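Local coordinates for protein CHAD domain (Ricinus communis, PDB 6QV5) that probably binds inorganic polyphosphate through an all-helical CHAD module that, in this crystal, also holds a zinc ion, at residues Leu71-Ala76 with Leu215-Gly220; Ala98-Val103 with Leu247-Arg252; Arg192-Asp197 with Ala288-Leu293. All coordinates share one frame; numbering follows the deposited sequence.

Contacts 1 and 2 join helices far apart in the chain, and contact 3 joins a loop to a helix. Contact 1 pairs helix 54-73 with helix 198-217; contact 2 pairs the helices that follow each of these, 82-108 and 224-260. The two lie on opposite sides of the chain's centre, about 29 Å apart between their centres. The first is buried and apolar, the second a charged pair at the surface. Contact 3 joins helix 286-293 to the loop 192-197; its nearest atoms are about 9 Å from contact 2 and about 11 Å from contact 1. All three lie away from the zinc site of His52 and His138.

Contact 1. Residues Leu71-Ala76 with Leu215-Gly220; sequences LKLFDA and LEFFHG
Phe217 meets Leu73 where two helices end, and between the two segments the touching atoms are all carbon. Phe217 belongs to the last turn of helix 198-217, and its CA is 10.9 Å from the CA of Leu73, the shortest such spacing between 71-76 and 215-220. Long side chains must therefore span the gap. The Phe217 ring presents its edge: CD2 receives the methyl CD2 of Leu73 at 4.2 Å, near the ring plane, so that the leucine comes in beside the ring and not over it.

At Phe218 the backbone leaves helical geometry, and its side chain too is directed across the gap. Here the other branch of the same leucine is used, with Leu73 CD1 lying 4.3 Å from Phe218 CE2, again at the ring edge and near its plane. Leu73 can serve both rings because its CG sits between the backbone N and the carbonyl carbon (chi1 53°), with the two methyls spread between neighbouring aromatics. CD1 has a further role within its own segment, for it rests 3.7 Å above the ring plane of Phe74, over the ring centre. Phe74 in turn brings its far end to Phe218, the two CZ atoms being 4.3 Å apart in an oblique approach. One leucine branch is thus flanked by two phenylalanines that also touch each other.

Phe74 also packs edge-to-face with Phe30 and meets the ring of Phe174 with nearly parallel planes. The result is aromatic-aliphatic packing inside the all-helical CHAD domain, away from the zinc site: Ile33 of helix 26-42 touches Phe74, Phe217 and Phe218, while Phe174 of helix 171-192 also touches Leu73 and Phe218, so that both helices border this buried junction between helices 54-73 and 198-217.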
ATOM      1  N   LEU A  71     -10.586   1.894   6.831  1.00 68.72           N
ATOM      2  CA  LEU A  71     -11.947   2.362   6.549  1.00 69.04           C
ATOM      3  C   LEU A  71     -12.794   1.256   5.908  1.00 74.60           C
ATOM      4  O   LEU A  71     -14.015   1.249   6.076  1.00 74.19           O
ATOM      5  CB  LEU A  71     -11.935   3.622   5.664  1.00 68.95           C
ATOM      6  CG  LEU A  71     -11.426   4.908   6.320  1.00 73.59           C
ATOM      7  CD1 LEU A  71     -10.853   5.849   5.291  1.00 73.71           C
ATOM      8  CD2 LEU A  71     -12.515   5.602   7.114  1.00 76.03           C
ATOM      9  N   LYS A  72     -12.141   0.315   5.194  1.00 72.56           N
ATOM     10  CA  LYS A  72     -12.789  -0.818   4.536  1.00 73.14           C
ATOM     11  C   LYS A  72     -13.284  -1.847   5.557  1.00 78.30           C
ATOM     12  O   LYS A  72     -14.392  -2.364   5.401  1.00 78.12           O
ATOM     13  CB  LYS A  72     -11.846  -1.467   3.511  1.00 76.05           C
ATOM     14  CG  LYS A  72     -12.575  -2.240   2.411  1.00 92.90           C
ATOM     15  CD  LYS A  72     -11.673  -2.561   1.215  1.00103.51           C
ATOM     16  CE  LYS A  72     -11.592  -1.450   0.186  1.00114.27           C
ATOM     17  NZ  LYS A  72     -12.865  -1.280  -0.566  1.00122.99           N
ATOM     18  N   LEU A  73     -12.476  -2.140   6.598  1.00 75.60           N
ATOM     19  CA  LEU A  73     -12.863  -3.088   7.646  1.00 75.85           C
ATOM     20  C   LEU A  73     -13.889  -2.486   8.614  1.00 80.27           C
ATOM     21  O   LEU A  73     -14.756  -3.210   9.105  1.00 80.24           O
ATOM     22  CB  LEU A  73     -11.653  -3.705   8.387  1.00 76.01           C
ATOM     23  CG  LEU A  73     -10.604  -2.765   8.987  1.00 80.81           C
ATOM     24  CD1 LEU A  73     -10.867  -2.518  10.465  1.00 81.03           C
ATOM     25  CD2 LEU A  73      -9.215  -3.343   8.823  1.00 83.17           C
ATOM     26  N   PHE A  74     -13.807  -1.162   8.861  1.00 76.91           N
ATOM     27  CA  PHE A  74     -14.728  -0.427   9.735  1.00 76.77           C
ATOM     28  C   PHE A  74     -15.991   0.057   8.993  1.00 82.15           C
ATOM     29  O   PHE A  74     -16.837   0.692   9.617  1.00 81.92           O
ATOM     30  CB  PHE A  74     -14.019   0.781  10.393  1.00 78.21           C
ATOM     31  CG  PHE A  74     -13.070   0.497  11.536  1.00 79.36           C
ATOM     32  CD1 PHE A  74     -13.508  -0.161  12.680  1.00 82.07           C
ATOM     33  CD2 PHE A  74     -11.766   0.977  11.513  1.00 81.17           C
ATOM     34  CE1 PHE A  74     -12.638  -0.397  13.747  1.00 82.82           C
ATOM     35  CE2 PHE A  74     -10.896   0.737  12.578  1.00 83.86           C
ATOM     36  CZ  PHE A  74     -11.337   0.050  13.687  1.00 81.83           C
ATOM     37  N   ASP A  75     -16.115  -0.236   7.677  1.00 79.89           N
ATOM     38  CA  ASP A  75     -17.229   0.187   6.811  1.00 80.31           C
ATOM     39  C   ASP A  75     -18.623  -0.228   7.306  1.00 85.41           C
ATOM     40  O   ASP A  75     -19.568   0.550   7.156  1.00 85.09           O
ATOM     41  CB  ASP A  75     -17.011  -0.289   5.362  1.00 82.23           C
ATOM     42  CG  ASP A  75     -17.967   0.319   4.352  1.00 92.78           C
ATOM     43  OD1 ASP A  75     -17.800   1.513   4.020  1.00 93.39           O
ATOM     44  OD2 ASP A  75     -18.878  -0.401   3.890  1.00 98.86           O
ATOM     45  N   ALA A  76     -18.752  -1.438   7.885  1.00 82.77           N
ATOM     46  CA  ALA A  76     -20.025  -1.951   8.399  1.00 82.91           C
ATOM     47  C   ALA A  76     -20.493  -1.220   9.661  1.00 87.51           C
ATOM     48  O   ALA A  76     -21.670  -0.863   9.754  1.00 87.40           O
ATOM     49  CB  ALA A  76     -19.927  -3.447   8.658  1.00 83.67           C
ATOM     50  N   LEU A 215      -3.823  -7.029  11.207  1.00 72.89           N
ATOM     51  CA  LEU A 215      -3.100  -7.687  12.292  1.00 73.23           C
ATOM     52  C   LEU A 215      -2.170  -6.709  13.021  1.00 78.00           C
ATOM     53  O   LEU A 215      -1.918  -6.885  14.212  1.00 77.71           O
ATOM     54  CB  LEU A 215      -2.339  -8.914  11.768  1.00 73.37           C
ATOM     55  CG  LEU A 215      -2.033 -10.029  12.772  1.00 78.18           C
ATOM     56  CD1 LEU A 215      -3.313 -10.646  13.352  1.00 78.45           C
ATOM     57  CD2 LEU A 215      -1.207 -11.110  12.121  1.00 80.21           C
ATOM     58  N   GLU A 216      -1.683  -5.670  12.313  1.00 75.41           N
ATOM     59  CA  GLU A 216      -0.835  -4.623  12.888  1.00 75.49           C
ATOM     60  C   GLU A 216      -1.690  -3.648  13.703  1.00 80.25           C
ATOM     61  O   GLU A 216      -1.210  -3.107  14.701  1.00 79.65           O
ATOM     62  CB  GLU A 216      -0.070  -3.870  11.794  1.00 76.76           C
ATOM     63  CG  GLU A 216       1.150  -4.607  11.265  1.00 86.16           C
ATOM     64  CD  GLU A 216       1.841  -3.977  10.067  1.00102.43           C
ATOM     65  OE1 GLU A 216       1.182  -3.232   9.304  1.00 89.74           O
ATOM     66  OE2 GLU A 216       3.050  -4.244   9.885  1.00 96.38           O
ATOM     67  N   PHE A 217      -2.958  -3.429  13.274  1.00 77.63           N
ATOM     68  CA  PHE A 217      -3.923  -2.552  13.946  1.00 77.80           C
ATOM     69  C   PHE A 217      -4.347  -3.139  15.291  1.00 84.36           C
ATOM     70  O   PHE A 217      -4.353  -2.422  16.292  1.00 83.81           O
ATOM     71  CB  PHE A 217      -5.167  -2.307  13.064  1.00 79.13           C
ATOM     72  CG  PHE A 217      -4.967  -1.559  11.765  1.00 80.11           C
ATOM     73  CD1 PHE A 217      -4.034  -0.531  11.669  1.00 82.84           C
ATOM     74  CD2 PHE A 217      -5.765  -1.830  10.660  1.00 81.90           C
ATOM     75  CE1 PHE A 217      -3.868   0.173  10.473  1.00 83.63           C
ATOM     76  CE2 PHE A 217      -5.595  -1.127   9.464  1.00 84.60           C
ATOM     77  CZ  PHE A 217      -4.649  -0.128   9.380  1.00 82.64           C
ATOM     78  N   PHE A 218      -4.696  -4.440  15.308  1.00 83.41           N
ATOM     79  CA  PHE A 218      -5.122  -5.173  16.502  1.00 84.45           C
ATOM     80  C   PHE A 218      -3.964  -6.043  17.033  1.00 91.07           C
ATOM     81  O   PHE A 218      -4.172  -7.199  17.404  1.00 90.78           O
ATOM     82  CB  PHE A 218      -6.372  -6.024  16.186  1.00 86.30           C
ATOM     83  CG  PHE A 218      -7.571  -5.262  15.667  1.00 87.93           C
ATOM     84  CD1 PHE A 218      -8.455  -4.641  16.543  1.00 91.09           C
ATOM     85  CD2 PHE A 218      -7.839  -5.199  14.304  1.00 90.06           C
ATOM     86  CE1 PHE A 218      -9.576  -3.957  16.064  1.00 92.08           C
ATOM     87  CE2 PHE A 218      -8.954  -4.507  13.825  1.00 92.97           C
ATOM     88  CZ  PHE A 218      -9.817  -3.892  14.707  1.00 91.21           C
ATOM     89  N   HIS A 219      -2.748  -5.462  17.084  1.00 89.87           N
ATOM     90  CA  HIS A 219      -1.498  -6.106  17.508  1.00 90.77           C
ATOM     91  C   HIS A 219      -1.516  -6.659  18.947  1.00 96.04           C
ATOM     92  O   HIS A 219      -1.169  -7.825  19.148  1.00 95.82           O
ATOM     93  CB  HIS A 219      -0.305  -5.149  17.294  1.00 91.80           C
ATOM     94  CG  HIS A 219       0.996  -5.650  17.841  1.00 95.40           C
ATOM     95  ND1 HIS A 219       1.591  -5.055  18.938  1.00 97.27           N
ATOM     96  CD2 HIS A 219       1.765  -6.689  17.436  1.00 97.27           C
ATOM     97  CE1 HIS A 219       2.701  -5.740  19.160  1.00 96.74           C
ATOM     98  NE2 HIS A 219       2.847  -6.733  18.282  1.00 97.09           N
ATOM     99  N   GLY A 220      -1.917  -5.834  19.915  1.00 93.53           N
ATOM    100  CA  GLY A 220      -1.964  -6.208  21.328  1.00 93.85           C
ATOM    101  C   GLY A 220      -3.105  -7.116  21.753  1.00 98.85           C
ATOM    102  O   GLY A 220      -3.239  -7.417  22.942  1.00 98.47           O
TER

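Contact 2. Residues Ala98-Val103 with Leu247-Arg252; sequences ARDWDV and LVVAGR
The guanidinium of Arg252 takes Asp100 OD2 at its edge, in the plane of the group, while on the other helix the guanidinium of Arg99 has one face laid over Val103 CG2, 3.5 Å from the plane and over its centre. In this all-helical CHAD domain the two helices involved are 82-108 and 224-260, and the contact is a worked example of two helices paired at the surface by one ion pair and one van der Waals contact.

Across the pair, Arg252 NH2 and Asp100 OD2 form a salt bridge at 3.5 Å, a long one. The carboxylate and guanidinium planes are 68° apart, a steep tilt that precludes the flat, two-pronged pairing in which both oxygens face both nitrogens. The arginine reaches its partner because its chain starts extended, with CG anti to the backbone N (chi1 -179°), and then bends at chi3 (61°), which brings the end of the side chain nearer the other helix. Its other terminal nitrogen, NH1, makes the stronger salt bridge, to OE2 of Glu256, one turn further along helix 224-260, and Asp100 is the secondary partner. Two carboxylates thus share the positive group and would probably restrain its orientation.

The backbones are nearest at Asp100 and Val249, whose CA atoms are 7.6 Å apart. Leu253 of helix 224-260 also touches Asp100, and the buried indole of Trp101, the next residue, packs on Leu253 and Leu257 of that helix and against helix 122-145. Apart from the ion pair, the segments touch where the side chains of Asp100 and Val249 cross at about a right angle, and there Val249 CG1 comes within 4.1 Å of Asp100 CG.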
ATOM      1  N   ALA A  98       3.591   9.597  -8.029  1.00 54.90           N
ATOM      2  CA  ALA A  98       4.943  10.008  -7.651  1.00 54.39           C
ATOM      3  C   ALA A  98       5.761   8.802  -7.168  1.00 57.99           C
ATOM      4  O   ALA A  98       6.948   8.707  -7.489  1.00 57.57           O
ATOM      5  CB  ALA A  98       4.886  11.084  -6.578  1.00 55.00           C
ATOM      6  N   ARG A  99       5.112   7.867  -6.435  1.00 54.18           N
ATOM      7  CA  ARG A  99       5.722   6.637  -5.925  1.00 53.75           C
ATOM      8  C   ARG A  99       6.069   5.677  -7.073  1.00 58.09           C
ATOM      9  O   ARG A  99       7.186   5.161  -7.102  1.00 57.24           O
ATOM     10  CB  ARG A  99       4.812   5.967  -4.867  1.00 53.03           C
ATOM     11  CG  ARG A  99       5.307   4.623  -4.304  1.00 58.81           C
ATOM     12  CD  ARG A  99       6.575   4.734  -3.474  1.00 62.59           C
ATOM     13  NE  ARG A  99       7.093   3.418  -3.096  1.00 65.63           N
ATOM     14  CZ  ARG A  99       8.359   3.168  -2.778  1.00 76.82           C
ATOM     15  NH1 ARG A  99       9.262   4.142  -2.801  1.00 62.94           N
ATOM     16  NH2 ARG A  99       8.735   1.942  -2.445  1.00 63.75           N
ATOM     17  N   ASP A 100       5.122   5.467  -8.020  1.00 55.67           N
ATOM     18  CA  ASP A 100       5.279   4.607  -9.203  1.00 56.04           C
ATOM     19  C   ASP A 100       6.525   4.967 -10.019  1.00 60.86           C
ATOM     20  O   ASP A 100       7.273   4.068 -10.411  1.00 60.64           O
ATOM     21  CB  ASP A 100       4.026   4.671 -10.101  1.00 58.05           C
ATOM     22  CG  ASP A 100       2.807   3.903  -9.609  1.00 69.86           C
ATOM     23  OD1 ASP A 100       2.915   3.211  -8.569  1.00 70.75           O
ATOM     24  OD2 ASP A 100       1.746   3.994 -10.264  1.00 76.31           O
ATOM     25  N   TRP A 101       6.758   6.274 -10.248  1.00 57.92           N
ATOM     26  CA  TRP A 101       7.916   6.768 -10.993  1.00 58.25           C
ATOM     27  C   TRP A 101       9.220   6.661 -10.203  1.00 63.05           C
ATOM     28  O   TRP A 101      10.281   6.518 -10.809  1.00 62.79           O
ATOM     29  CB  TRP A 101       7.677   8.190 -11.517  1.00 57.12           C
ATOM     30  CG  TRP A 101       6.797   8.212 -12.729  1.00 58.18           C
ATOM     31  CD1 TRP A 101       5.440   8.333 -12.754  1.00 61.10           C
ATOM     32  CD2 TRP A 101       7.208   8.007 -14.087  1.00 58.13           C
ATOM     33  NE1 TRP A 101       4.982   8.266 -14.049  1.00 60.65           N
ATOM     34  CE2 TRP A 101       6.045   8.059 -14.888  1.00 62.11           C
ATOM     35  CE3 TRP A 101       8.453   7.817 -14.712  1.00 59.39           C
ATOM     36  CZ2 TRP A 101       6.089   7.926 -16.282  1.00 61.44           C
ATOM     37  CZ3 TRP A 101       8.496   7.689 -16.092  1.00 60.92           C
ATOM     38  CH2 TRP A 101       7.325   7.740 -16.861  1.00 61.58           C
ATOM     39  N   ASP A 102       9.141   6.705  -8.860  1.00 60.45           N
ATOM     40  CA  ASP A 102      10.307   6.570  -7.985  1.00 60.76           C
ATOM     41  C   ASP A 102      10.777   5.112  -7.903  1.00 64.64           C
ATOM     42  O   ASP A 102      11.982   4.873  -7.817  1.00 63.94           O
ATOM     43  CB  ASP A 102      10.015   7.131  -6.582  1.00 62.93           C
ATOM     44  CG  ASP A 102      10.893   8.298  -6.152  1.00 75.56           C
ATOM     45  OD1 ASP A 102      11.824   8.661  -6.913  1.00 76.39           O
ATOM     46  OD2 ASP A 102      10.654   8.846  -5.055  1.00 81.85           O
ATOM     47  N   VAL A 103       9.826   4.146  -7.932  1.00 61.59           N
ATOM     48  CA  VAL A 103      10.093   2.699  -7.904  1.00 61.76           C
ATOM     49  C   VAL A 103      10.786   2.306  -9.218  1.00 66.64           C
ATOM     50  O   VAL A 103      11.789   1.594  -9.187  1.00 65.97           O
ATOM     51  CB  VAL A 103       8.808   1.857  -7.624  1.00 65.44           C
ATOM     52  CG1 VAL A 103       9.049   0.360  -7.828  1.00 65.12           C
ATOM     53  CG2 VAL A 103       8.270   2.116  -6.221  1.00 65.19           C
ATOM     54  N   LEU A 247       7.222  -4.826 -12.385  1.00 69.56           N
ATOM     55  CA  LEU A 247       7.595  -5.102 -13.773  1.00 69.50           C
ATOM     56  C   LEU A 247       6.473  -4.699 -14.745  1.00 73.19           C
ATOM     57  O   LEU A 247       6.757  -4.052 -15.755  1.00 72.46           O
ATOM     58  CB  LEU A 247       7.910  -6.604 -13.920  1.00 69.69           C
ATOM     59  CG  LEU A 247       9.373  -7.085 -13.879  1.00 74.56           C
ATOM     60  CD1 LEU A 247      10.101  -6.650 -12.608  1.00 74.91           C
ATOM     61  CD2 LEU A 247       9.423  -8.591 -13.950  1.00 77.12           C
ATOM     62  N   VAL A 248       5.205  -5.058 -14.431  1.00 69.98           N
ATOM     63  CA  VAL A 248       4.047  -4.748 -15.279  1.00 69.81           C
ATOM     64  C   VAL A 248       3.677  -3.244 -15.205  1.00 72.80           C
ATOM     65  O   VAL A 248       3.207  -2.697 -16.205  1.00 72.60           O
ATOM     66  CB  VAL A 248       2.837  -5.704 -15.041  1.00 73.98           C
ATOM     67  CG1 VAL A 248       2.057  -5.364 -13.776  1.00 73.79           C
ATOM     68  CG2 VAL A 248       1.913  -5.754 -16.256  1.00 73.92           C
ATOM     69  N   VAL A 249       3.921  -2.581 -14.048  1.00 68.48           N
ATOM     70  CA  VAL A 249       3.665  -1.145 -13.857  1.00 67.76           C
ATOM     71  C   VAL A 249       4.684  -0.362 -14.703  1.00 70.75           C
ATOM     72  O   VAL A 249       4.308   0.587 -15.393  1.00 70.01           O
ATOM     73  CB  VAL A 249       3.655  -0.735 -12.350  1.00 71.55           C
ATOM     74  CG1 VAL A 249       3.774   0.779 -12.161  1.00 71.20           C
ATOM     75  CG2 VAL A 249       2.403  -1.256 -11.647  1.00 71.35           C
ATOM     76  N   ALA A 250       5.958  -0.817 -14.691  1.00 66.98           N
ATOM     77  CA  ALA A 250       7.072  -0.251 -15.458  1.00 66.64           C
ATOM     78  C   ALA A 250       6.769  -0.225 -16.961  1.00 70.43           C
ATOM     79  O   ALA A 250       7.001   0.797 -17.607  1.00 69.61           O
ATOM     80  CB  ALA A 250       8.338  -1.047 -15.198  1.00 67.27           C
ATOM     81  N   GLY A 251       6.224  -1.331 -17.479  1.00 67.34           N
ATOM     82  CA  GLY A 251       5.833  -1.477 -18.878  1.00 67.41           C
ATOM     83  C   GLY A 251       4.722  -0.527 -19.279  1.00 71.62           C
ATOM     84  O   GLY A 251       4.730   0.000 -20.393  1.00 71.42           O
ATOM     85  N   ARG A 252       3.770  -0.291 -18.355  1.00 68.39           N
ATOM     86  CA  ARG A 252       2.638   0.621 -18.528  1.00 68.23           C
ATOM     87  C   ARG A 252       3.128   2.080 -18.510  1.00 71.58           C
ATOM     88  O   ARG A 252       2.723   2.862 -19.371  1.00 71.22           O
ATOM     89  CB  ARG A 252       1.583   0.368 -17.430  1.00 69.01           C
ATOM     90  CG  ARG A 252       0.336   1.254 -17.518  1.00 80.04           C
ATOM     91  CD  ARG A 252      -0.583   1.112 -16.312  1.00 90.94           C
ATOM     92  NE  ARG A 252       0.063   1.489 -15.049  1.00100.34           N
ATOM     93  CZ  ARG A 252       0.108   2.725 -14.558  1.00115.06           C
ATOM     94  NH1 ARG A 252      -0.448   3.733 -15.220  1.00101.45           N
ATOM     95  NH2 ARG A 252       0.714   2.963 -13.402  1.00103.10           N
TER

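Contact 3. Residues Arg192-Asp197 with Ala288-Leu293; sequences RMQDDD and AIRAGL
A loop-to-helix contact, part polar and part hydrophobic, joins Met193 to Arg290 and Ile289 and places helix 286-293 beside the connection between helices 171-192 and 198-217. The polar component is one hydrogen bond from a side chain to the backbone: Arg290 NH2 donates to Met193 O at 2.8 Å, with an N-H...O angle of 139°. The oxygen lies almost exactly in the guanidinium plane, whereas the donor stands above the carbonyl plane, 42° out of it, and is not aimed at a lone pair. Arg290 bends at chi2 and is straight beyond, which lets its terminal group reach a carbonyl of the loop. Its other terminal nitrogen, NH1, makes a weak, long ion pair with Asp287, near the start of its own helix.

The hydrophobic component comes from the side chain of that same methionine. Met193 extends from the backbone and turns at its last torsion (chi3 64°), carrying the methyl CE to within 3.7 Å of Ile289 CG2; the two side chains cross at about a right angle. Ile289 also packs on Thr237, Glu240 and Leu241 of helix 224-260, so Met193 and that helix both border it.

Beyond Met193 the chain passes through a type II beta turn from Gln194 to Asp197. The last residue of the turn, Asp197, is also the N-cap of helix 198-217, its OD2 accepting a hydrogen bond from Ser200 N, and in this all-helical CHAD domain the loop thus combines two defined motifs, a beta turn and a helix N-cap.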
ATOM      1  N   ARG A 192      -7.849 -19.998  -5.606  1.00100.62           N
ATOM      2  CA  ARG A 192      -8.476 -19.627  -6.881  1.00101.02           C
ATOM      3  C   ARG A 192      -7.446 -19.087  -7.887  1.00105.91           C
ATOM      4  O   ARG A 192      -7.723 -19.044  -9.088  1.00105.43           O
ATOM      5  CB  ARG A 192      -9.596 -18.593  -6.648  1.00101.55           C
ATOM      6  CG  ARG A 192     -11.014 -19.162  -6.721  1.00112.88           C
ATOM      7  CD  ARG A 192     -11.493 -19.767  -5.411  1.00123.87           C
ATOM      8  NE  ARG A 192     -12.936 -20.014  -5.430  1.00133.83           N
ATOM      9  CZ  ARG A 192     -13.594 -20.733  -4.524  1.00148.88           C
ATOM     10  NH1 ARG A 192     -12.944 -21.299  -3.514  1.00136.71           N
ATOM     11  NH2 ARG A 192     -14.906 -20.899  -4.626  1.00135.83           N
ATOM     12  N   MET A 193      -6.264 -18.681  -7.380  1.00103.34           N
ATOM     13  CA  MET A 193      -5.112 -18.144  -8.106  1.00103.58           C
ATOM     14  C   MET A 193      -4.631 -19.120  -9.191  1.00108.76           C
ATOM     15  O   MET A 193      -4.416 -20.302  -8.907  1.00108.30           O
ATOM     16  CB  MET A 193      -3.990 -17.861  -7.096  1.00105.84           C
ATOM     17  CG  MET A 193      -2.887 -16.967  -7.602  1.00109.39           C
ATOM     18  SD  MET A 193      -1.803 -16.436  -6.248  1.00113.43           S
ATOM     19  CE  MET A 193      -1.103 -18.017  -5.733  1.00110.04           C
ATOM     20  N   GLN A 194      -4.486 -18.618 -10.431  1.00106.39           N
ATOM     21  CA  GLN A 194      -4.045 -19.396 -11.591  1.00106.69           C
ATOM     22  C   GLN A 194      -2.869 -18.710 -12.308  1.00111.57           C
ATOM     23  O   GLN A 194      -2.730 -17.486 -12.230  1.00111.13           O
ATOM     24  CB  GLN A 194      -5.229 -19.651 -12.551  1.00108.06           C
ATOM     25  CG  GLN A 194      -5.018 -20.767 -13.585  1.00124.36           C
ATOM     26  CD  GLN A 194      -4.909 -22.147 -12.978  1.00144.28           C
ATOM     27  OE1 GLN A 194      -3.819 -22.623 -12.644  1.00139.73           O
ATOM     28  NE2 GLN A 194      -6.037 -22.823 -12.835  1.00136.90           N
ATOM     29  N   ASP A 195      -2.015 -19.513 -12.980  1.00108.98           N
ATOM     30  CA  ASP A 195      -0.825 -19.073 -13.717  1.00109.14           C
ATOM     31  C   ASP A 195      -1.133 -18.096 -14.853  1.00113.31           C
ATOM     32  O   ASP A 195      -2.073 -18.313 -15.621  1.00113.12           O
ATOM     33  CB  ASP A 195      -0.010 -20.281 -14.224  1.00111.11           C
ATOM     34  CG  ASP A 195      -0.724 -21.214 -15.191  1.00122.32           C
ATOM     35  OD1 ASP A 195      -1.967 -21.348 -15.088  1.00123.06           O
ATOM     36  OD2 ASP A 195      -0.038 -21.829 -16.037  1.00128.32           O
ATOM     37  N   ASP A 196      -0.330 -17.009 -14.932  1.00109.71           N
ATOM     38  CA  ASP A 196      -0.402 -15.914 -15.912  1.00109.39           C
ATOM     39  C   ASP A 196      -1.759 -15.170 -15.900  1.00112.50           C
ATOM     40  O   ASP A 196      -2.198 -14.657 -16.935  1.00112.13           O
ATOM     41  CB  ASP A 196      -0.011 -16.389 -17.327  1.00111.36           C
ATOM     42  CG  ASP A 196       1.481 -16.573 -17.509  1.00122.01           C
ATOM     43  OD1 ASP A 196       2.006 -17.626 -17.083  1.00122.50           O
ATOM     44  OD2 ASP A 196       2.124 -15.666 -18.080  1.00128.09           O
ATOM     45  N   ASP A 197      -2.393 -15.078 -14.712  1.00108.23           N
ATOM     46  CA  ASP A 197      -3.664 -14.378 -14.513  1.00107.54           C
ATOM     47  C   ASP A 197      -3.422 -13.156 -13.627  1.00110.13           C
ATOM     48  O   ASP A 197      -3.080 -13.302 -12.451  1.00109.75           O
ATOM     49  CB  ASP A 197      -4.724 -15.315 -13.905  1.00109.35           C
ATOM     50  CG  ASP A 197      -6.138 -14.776 -13.998  1.00118.93           C
ATOM     51  OD1 ASP A 197      -6.872 -15.195 -14.917  1.00119.42           O
ATOM     52  OD2 ASP A 197      -6.510 -13.936 -13.152  1.00124.57           O
ATOM     53  N   ALA A 288       5.647 -21.513  -4.779  1.00 88.33           N
ATOM     54  CA  ALA A 288       6.341 -21.090  -3.558  1.00 88.02           C
ATOM     55  C   ALA A 288       5.379 -20.328  -2.635  1.00 91.30           C
ATOM     56  O   ALA A 288       5.493 -20.440  -1.413  1.00 90.88           O
ATOM     57  CB  ALA A 288       7.535 -20.218  -3.908  1.00 88.81           C
ATOM     58  N   ILE A 289       4.428 -19.566  -3.230  1.00 87.43           N
ATOM     59  CA  ILE A 289       3.392 -18.796  -2.530  1.00 87.04           C
ATOM     60  C   ILE A 289       2.418 -19.770  -1.845  1.00 90.65           C
ATOM     61  O   ILE A 289       2.157 -19.626  -0.650  1.00 89.94           O
ATOM     62  CB  ILE A 289       2.685 -17.798  -3.505  1.00 90.07           C
ATOM     63  CG1 ILE A 289       3.599 -16.592  -3.828  1.00 90.45           C
ATOM     64  CG2 ILE A 289       1.323 -17.326  -2.968  1.00 90.61           C
ATOM     65  CD1 ILE A 289       3.289 -15.877  -5.148  1.00 97.44           C
ATOM     66  N   ARG A 290       1.912 -20.768  -2.605  1.00 87.44           N
ATOM     67  CA  ARG A 290       0.994 -21.812  -2.142  1.00 87.43           C
ATOM     68  C   ARG A 290       1.596 -22.595  -0.972  1.00 91.50           C
ATOM     69  O   ARG A 290       0.907 -22.808   0.023  1.00 91.07           O
ATOM     70  CB  ARG A 290       0.617 -22.760  -3.296  1.00 87.69           C
ATOM     71  CG  ARG A 290      -0.418 -22.187  -4.259  1.00 98.67           C
ATOM     72  CD  ARG A 290      -0.208 -22.718  -5.664  1.00109.21           C
ATOM     73  NE  ARG A 290      -1.201 -22.204  -6.608  1.00118.01           N
ATOM     74  CZ  ARG A 290      -1.163 -22.407  -7.923  1.00132.11           C
ATOM     75  NH1 ARG A 290      -0.174 -23.108  -8.467  1.00118.43           N
ATOM     76  NH2 ARG A 290      -2.109 -21.905  -8.704  1.00119.78           N
ATOM     77  N   ALA A 291       2.894 -22.963  -1.070  1.00 88.31           N
ATOM     78  CA  ALA A 291       3.631 -23.689  -0.029  1.00 88.36           C
ATOM     79  C   ALA A 291       3.881 -22.827   1.218  1.00 92.24           C
ATOM     80  O   ALA A 291       4.016 -23.362   2.320  1.00 92.20           O
ATOM     81  CB  ALA A 291       4.949 -24.208  -0.584  1.00 89.08           C
ATOM     82  N   GLY A 292       3.941 -21.512   1.030  1.00 88.34           N
ATOM     83  CA  GLY A 292       4.147 -20.557   2.112  1.00 88.06           C
ATOM     84  C   GLY A 292       2.887 -20.247   2.897  1.00 91.55           C
ATOM     85  O   GLY A 292       2.974 -19.856   4.064  1.00 91.12           O
ATOM     86  N   LEU A 293       1.706 -20.425   2.264  1.00 87.89           N
ATOM     87  CA  LEU A 293       0.398 -20.143   2.870  1.00 87.66           C
ATOM     88  C   LEU A 293      -0.448 -21.390   3.219  1.00 91.89           C
ATOM     89  O   LEU A 293      -1.461 -21.242   3.905  1.00 91.13           O
ATOM     90  CB  LEU A 293      -0.428 -19.181   1.981  1.00 87.57           C
ATOM     91  CG  LEU A 293       0.218 -17.867   1.508  1.00 91.98           C
ATOM     92  CD1 LEU A 293      -0.539 -17.294   0.334  1.00 91.98           C
ATOM     93  CD2 LEU A 293       0.283 -16.832   2.616  1.00 94.25           C
TER